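Local coordinates for SIR4-interacting protein SIF2 (Saccharomyces cerevisiae, PDB 1R5M), which antagonizes telomeric silencing in yeast as a WD40-repeat member of the Set3C corepressor complex and may recruit SIR4 to non-telomeric sites, at residues Q353-D358 and I382-S387; K302-S307 and Q343-A348. All coordinates share one frame; numbering follows the deposited sequence.

Contact 1 of 2, residues Q353-D358 and I382-S387; sequences QVNVYD and IPLYAS
The phenol ring of Tyr357 has Leu384 CD1 over one face, shifted toward the rim; this CH-pi contact lies 4.3 Å from the ring centroid. At its edge, close to the ring plane, come two carbonyl oxygens, Ile382 O and Pro383 O, while Ile382 CG2 presses on Tyr357 CB at 3.6 Å. In Leu384, CG stands anti to the backbone N (chi1 178°) and the second torsion (58°) sets CD1 over the ring; the same CD1 meets Asn355 CG at 3.5 Å. The Tyr385 side chain lies beside that of Val356, pointing the same way; Lys344 makes a cation-pi contact with the Tyr385 ring, whose hydroxyl bonds to Pro424 O. Val356 O is gripped by two donors, Tyr385 N at 2.8 Å and Ala386 N at 3.2 Å, both in its carbonyl plane. Val356 N returns a nearly straight bond to Ala386 O, and Asp358 N another to Pro383 O at 2.9 Å. Asp358 OD1 forms a salt bridge with Lys344 NZ and caps Lys360 N. With Tyr385 and Ala386 both facing Val356, the antiparallel pairing contains a classic beta bulge, where strand 354-358 of the seventh WD repeat meets outer strand 380-388 of a beta-propeller blade.

Contact 2 of 2, residues K302-S307 and Q343-A348; sequences KVISCS and QKYAVA
Tyr345 reaches across to Ile304 and Cys306 and shows how a single long side chain can bridge two strands with no clear hydrogen bond between them. Its CB already meets Ile304 CD1, at 3.8 Å. CG is anti to the backbone N (chi1 -165°), which places the start of the ring beneath that same methyl, with Tyr345 CG 3.6 Å from Ile304 CD1. Farther out, Tyr345 CD1 and CE1 pass to the other branch of the isoleucine: Tyr345 CE1 lies 3.6 Å from Ile304 CG2, which sits over the ring face, offset toward the rim, in a CH-pi contact. Tyr345 CD2, on the other side of the ring, stays with Ile304 CD1. Beyond it, Tyr345 CE2 meets Cys306 SG at 4.1 Å, and the sulfur stands at the ring edge near its plane, a sulfur-aromatic contact. Tyr345 OH, the tip, lies 3.5 Å from Cys306 SG. The side chains of Ile304 and Tyr345 come from facing strands and overlap as they pass. Val347 adds a lighter touch, its CG1 lying 4.2 Å from Cys306 SG. An alanine in place of Tyr345 would probably leave the CG2 methyl of Ile304 and the sulfur of Cys306 without their aromatic partner and open a gap between the two strands. The strand segments run nearly parallel, 9° apart, with axes 9.1 Å from each other, an interval that these side chains span. Strand 302-307 is flanked by 292-298 and 311-316, and Val312 of the latter touches Ile304, Tyr345 and Val347. The contact thus lies between the blades of WD repeats 6 and 7, while strand 397-402 of the next repeat packs on the other face of 344-349, where Ala346 meets Leu400 and Trp402.

The two contacts lie in series along the chain, contact 2 closing before contact 1 opens, and their centres are about 10 Å apart. They illustrate two complementary ways of building a propeller. Contact 1 works within a blade, pairing edge to edge by backbone bonds; contact 2 works between blades, face to face, and joins WD repeats 6 and 7. Strands 344-349 and 354-358, consecutive in the chain and neighbours in the sheet, connect them: Tyr357 N lies 2.7 Å from Tyr345 O, and Asn355 O lies 2.9 Å from Val347 N, both probable hydrogen bonds. The seventh repeat is therefore tied both to its outer strand and to the preceding blade.

Contact 1 of 2, residues Q353-D358 and I382-S387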
# COMPACT_ATOMS: atom_id res chain seq x y z
N GLN A 353 18.24 -3.56 1.48
CA GLN A 353 18.07 -4.90 0.93
C GLN A 353 16.60 -5.27 0.82
O GLN A 353 15.80 -4.93 1.70
CB GLN A 353 18.78 -5.94 1.78
CG GLN A 353 18.68 -7.36 1.21
CD GLN A 353 19.65 -8.33 1.85
OE1 GLN A 353 20.82 -8.01 2.05
NE2 GLN A 353 19.17 -9.53 2.17
N VAL A 354 16.26 -5.95 -0.26
CA VAL A 354 14.89 -6.41 -0.48
C VAL A 354 14.92 -7.93 -0.35
O VAL A 354 15.71 -8.60 -1.01
CB VAL A 354 14.37 -6.07 -1.89
CG1 VAL A 354 12.99 -6.69 -2.09
CG2 VAL A 354 14.30 -4.57 -2.07
N ASN A 355 14.05 -8.46 0.51
CA ASN A 355 13.95 -9.90 0.68
C ASN A 355 12.59 -10.32 0.17
O ASN A 355 11.58 -9.66 0.43
CB ASN A 355 14.06 -10.31 2.15
CG ASN A 355 15.49 -10.56 2.60
OD1 ASN A 355 15.73 -10.93 3.75
ND2 ASN A 355 16.44 -10.36 1.69
N VAL A 356 12.55 -11.41 -0.59
CA VAL A 356 11.29 -11.95 -1.07
C VAL A 356 11.14 -13.28 -0.35
O VAL A 356 12.00 -14.15 -0.44
CB VAL A 356 11.30 -12.18 -2.60
CG1 VAL A 356 9.97 -12.77 -3.04
CG2 VAL A 356 11.56 -10.87 -3.32
N TYR A 357 10.05 -13.41 0.39
CA TYR A 357 9.76 -14.63 1.15
C TYR A 357 8.75 -15.50 0.41
O TYR A 357 7.82 -14.99 -0.23
CB TYR A 357 9.25 -14.26 2.54
CG TYR A 357 10.32 -13.64 3.40
CD1 TYR A 357 11.26 -14.44 4.05
CD2 TYR A 357 10.44 -12.26 3.51
CE1 TYR A 357 12.30 -13.88 4.79
CE2 TYR A 357 11.47 -11.68 4.25
CZ TYR A 357 12.40 -12.50 4.88
OH TYR A 357 13.44 -11.94 5.58
N ASP A 358 8.93 -16.81 0.50
CA ASP A 358 8.06 -17.76 -0.16
C ASP A 358 7.05 -18.32 0.82
O ASP A 358 7.42 -18.91 1.84
CB ASP A 358 8.90 -18.87 -0.78
CG ASP A 358 8.08 -19.87 -1.56
OD1 ASP A 358 6.95 -19.53 -1.98
OD2 ASP A 358 8.57 -21.00 -1.76
N ILE A 382 10.08 -18.50 7.78
CA ILE A 382 9.48 -18.20 6.49
C ILE A 382 10.63 -18.30 5.50
O ILE A 382 11.58 -17.53 5.56
CB ILE A 382 8.88 -16.78 6.43
CG1 ILE A 382 7.83 -16.60 7.53
CG2 ILE A 382 8.22 -16.56 5.07
CD1 ILE A 382 7.22 -15.21 7.59
N PRO A 383 10.56 -19.26 4.57
CA PRO A 383 11.62 -19.46 3.57
C PRO A 383 12.01 -18.21 2.79
O PRO A 383 11.14 -17.50 2.29
CB PRO A 383 11.03 -20.53 2.65
CG PRO A 383 10.14 -21.31 3.57
CD PRO A 383 9.46 -20.22 4.35
N LEU A 384 13.31 -17.94 2.71
CA LEU A 384 13.80 -16.79 1.96
C LEU A 384 13.95 -17.25 0.52
O LEU A 384 14.75 -18.13 0.21
CB LEU A 384 15.15 -16.32 2.51
CG LEU A 384 15.78 -15.15 1.76
CD1 LEU A 384 14.84 -13.94 1.77
CD2 LEU A 384 17.11 -14.79 2.41
N TYR A 385 13.16 -16.65 -0.37
CA TYR A 385 13.18 -17.02 -1.78
C TYR A 385 14.27 -16.31 -2.58
O TYR A 385 14.96 -16.94 -3.39
CB TYR A 385 11.81 -16.70 -2.40
CG TYR A 385 11.65 -17.12 -3.84
CD1 TYR A 385 11.60 -18.47 -4.19
CD2 TYR A 385 11.52 -16.17 -4.85
CE1 TYR A 385 11.43 -18.86 -5.52
CE2 TYR A 385 11.35 -16.55 -6.18
CZ TYR A 385 11.30 -17.89 -6.50
OH TYR A 385 11.13 -18.27 -7.81
N ALA A 386 14.42 -15.01 -2.35
CA ALA A 386 15.39 -14.23 -3.09
C ALA A 386 15.72 -12.92 -2.38
O ALA A 386 14.98 -12.48 -1.50
CB ALA A 386 14.86 -13.93 -4.48
N SER A 387 16.84 -12.31 -2.76
CA SER A 387 17.27 -11.05 -2.19
C SER A 387 17.85 -10.13 -3.26
O SER A 387 18.41 -10.60 -4.25
CB SER A 387 18.33 -11.28 -1.10
OG SER A 387 17.83 -12.05 -0.03

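Contact 2 of 2, residues K302-S307 and Q343-A348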
# COMPACT_ATOMS: atom_id res chain seq x y z
N LYS A 302 -5.20 -16.53 6.67
CA LYS A 302 -3.95 -16.05 7.23
C LYS A 302 -3.70 -14.58 6.89
O LYS A 302 -4.28 -14.06 5.93
CB LYS A 302 -2.76 -16.86 6.68
CG LYS A 302 -2.87 -18.37 6.87
CD LYS A 302 -1.66 -19.07 6.25
CE LYS A 302 -1.82 -20.58 6.27
NZ LYS A 302 -2.96 -21.04 5.42
N VAL A 303 -2.86 -13.93 7.68
CA VAL A 303 -2.46 -12.56 7.44
C VAL A 303 -0.97 -12.50 7.70
O VAL A 303 -0.43 -13.32 8.46
CB VAL A 303 -3.20 -11.53 8.34
CG1 VAL A 303 -4.67 -11.47 7.97
CG2 VAL A 303 -3.03 -11.89 9.81
N ILE A 304 -0.29 -11.57 7.05
CA ILE A 304 1.15 -11.43 7.22
C ILE A 304 1.46 -9.97 7.50
O ILE A 304 0.80 -9.07 6.98
CB ILE A 304 1.89 -11.94 5.95
CG1 ILE A 304 3.40 -11.98 6.21
CG2 ILE A 304 1.57 -11.06 4.75
CD1 ILE A 304 4.16 -12.76 5.14
N SER A 305 2.45 -9.74 8.35
CA SER A 305 2.83 -8.39 8.72
C SER A 305 4.34 -8.24 8.83
O SER A 305 5.06 -9.22 8.99
CB SER A 305 2.19 -8.02 10.06
OG SER A 305 2.56 -8.96 11.07
N CYS A 306 4.81 -7.00 8.71
CA CYS A 306 6.23 -6.72 8.89
C CYS A 306 6.32 -5.47 9.74
O CYS A 306 5.40 -4.64 9.76
CB CYS A 306 6.98 -6.60 7.55
SG CYS A 306 6.35 -5.41 6.39
N SER A 307 7.43 -5.32 10.44
CA SER A 307 7.55 -4.23 11.38
C SER A 307 8.92 -3.57 11.48
O SER A 307 9.90 -4.05 10.91
CB SER A 307 7.14 -4.78 12.76
OG SER A 307 7.59 -4.00 13.84
N GLN A 343 1.48 -15.76 -2.90
CA GLN A 343 2.50 -16.77 -2.60
C GLN A 343 3.87 -16.20 -2.25
O GLN A 343 4.76 -16.94 -1.83
CB GLN A 343 2.63 -17.73 -3.79
CG GLN A 343 1.35 -18.48 -4.13
CD GLN A 343 1.08 -19.62 -3.16
OE1 GLN A 343 1.17 -19.46 -1.95
NE2 GLN A 343 0.74 -20.78 -3.71
N LYS A 344 4.04 -14.90 -2.44
CA LYS A 344 5.33 -14.26 -2.15
C LYS A 344 5.13 -12.95 -1.42
O LYS A 344 4.17 -12.22 -1.68
CB LYS A 344 6.08 -14.00 -3.46
CG LYS A 344 6.36 -15.24 -4.30
CD LYS A 344 7.46 -16.09 -3.69
CE LYS A 344 7.76 -17.32 -4.55
NZ LYS A 344 6.61 -18.26 -4.58
N TYR A 345 6.03 -12.65 -0.49
CA TYR A 345 5.95 -11.40 0.27
C TYR A 345 7.31 -10.72 0.19
O TYR A 345 8.32 -11.28 0.60
CB TYR A 345 5.61 -11.69 1.74
CG TYR A 345 5.15 -10.47 2.50
CD1 TYR A 345 3.96 -9.82 2.17
CD2 TYR A 345 5.90 -9.96 3.56
CE1 TYR A 345 3.53 -8.69 2.87
CE2 TYR A 345 5.48 -8.83 4.27
CZ TYR A 345 4.29 -8.20 3.92
OH TYR A 345 3.86 -7.09 4.62
N ALA A 346 7.32 -9.50 -0.36
CA ALA A 346 8.56 -8.74 -0.52
C ALA A 346 8.65 -7.63 0.51
O ALA A 346 7.70 -6.89 0.72
CB ALA A 346 8.63 -8.16 -1.92
N VAL A 347 9.81 -7.52 1.15
CA VAL A 347 10.02 -6.49 2.16
C VAL A 347 11.29 -5.69 1.89
O VAL A 347 12.27 -6.22 1.36
CB VAL A 347 10.12 -7.08 3.58
CG1 VAL A 347 8.80 -7.74 3.96
CG2 VAL A 347 11.25 -8.09 3.65
N ALA A 348 11.27 -4.41 2.25
CA ALA A 348 12.43 -3.55 2.06
C ALA A 348 13.00 -3.22 3.42
O ALA A 348 12.33 -2.60 4.25
CB ALA A 348 12.03 -2.28 1.33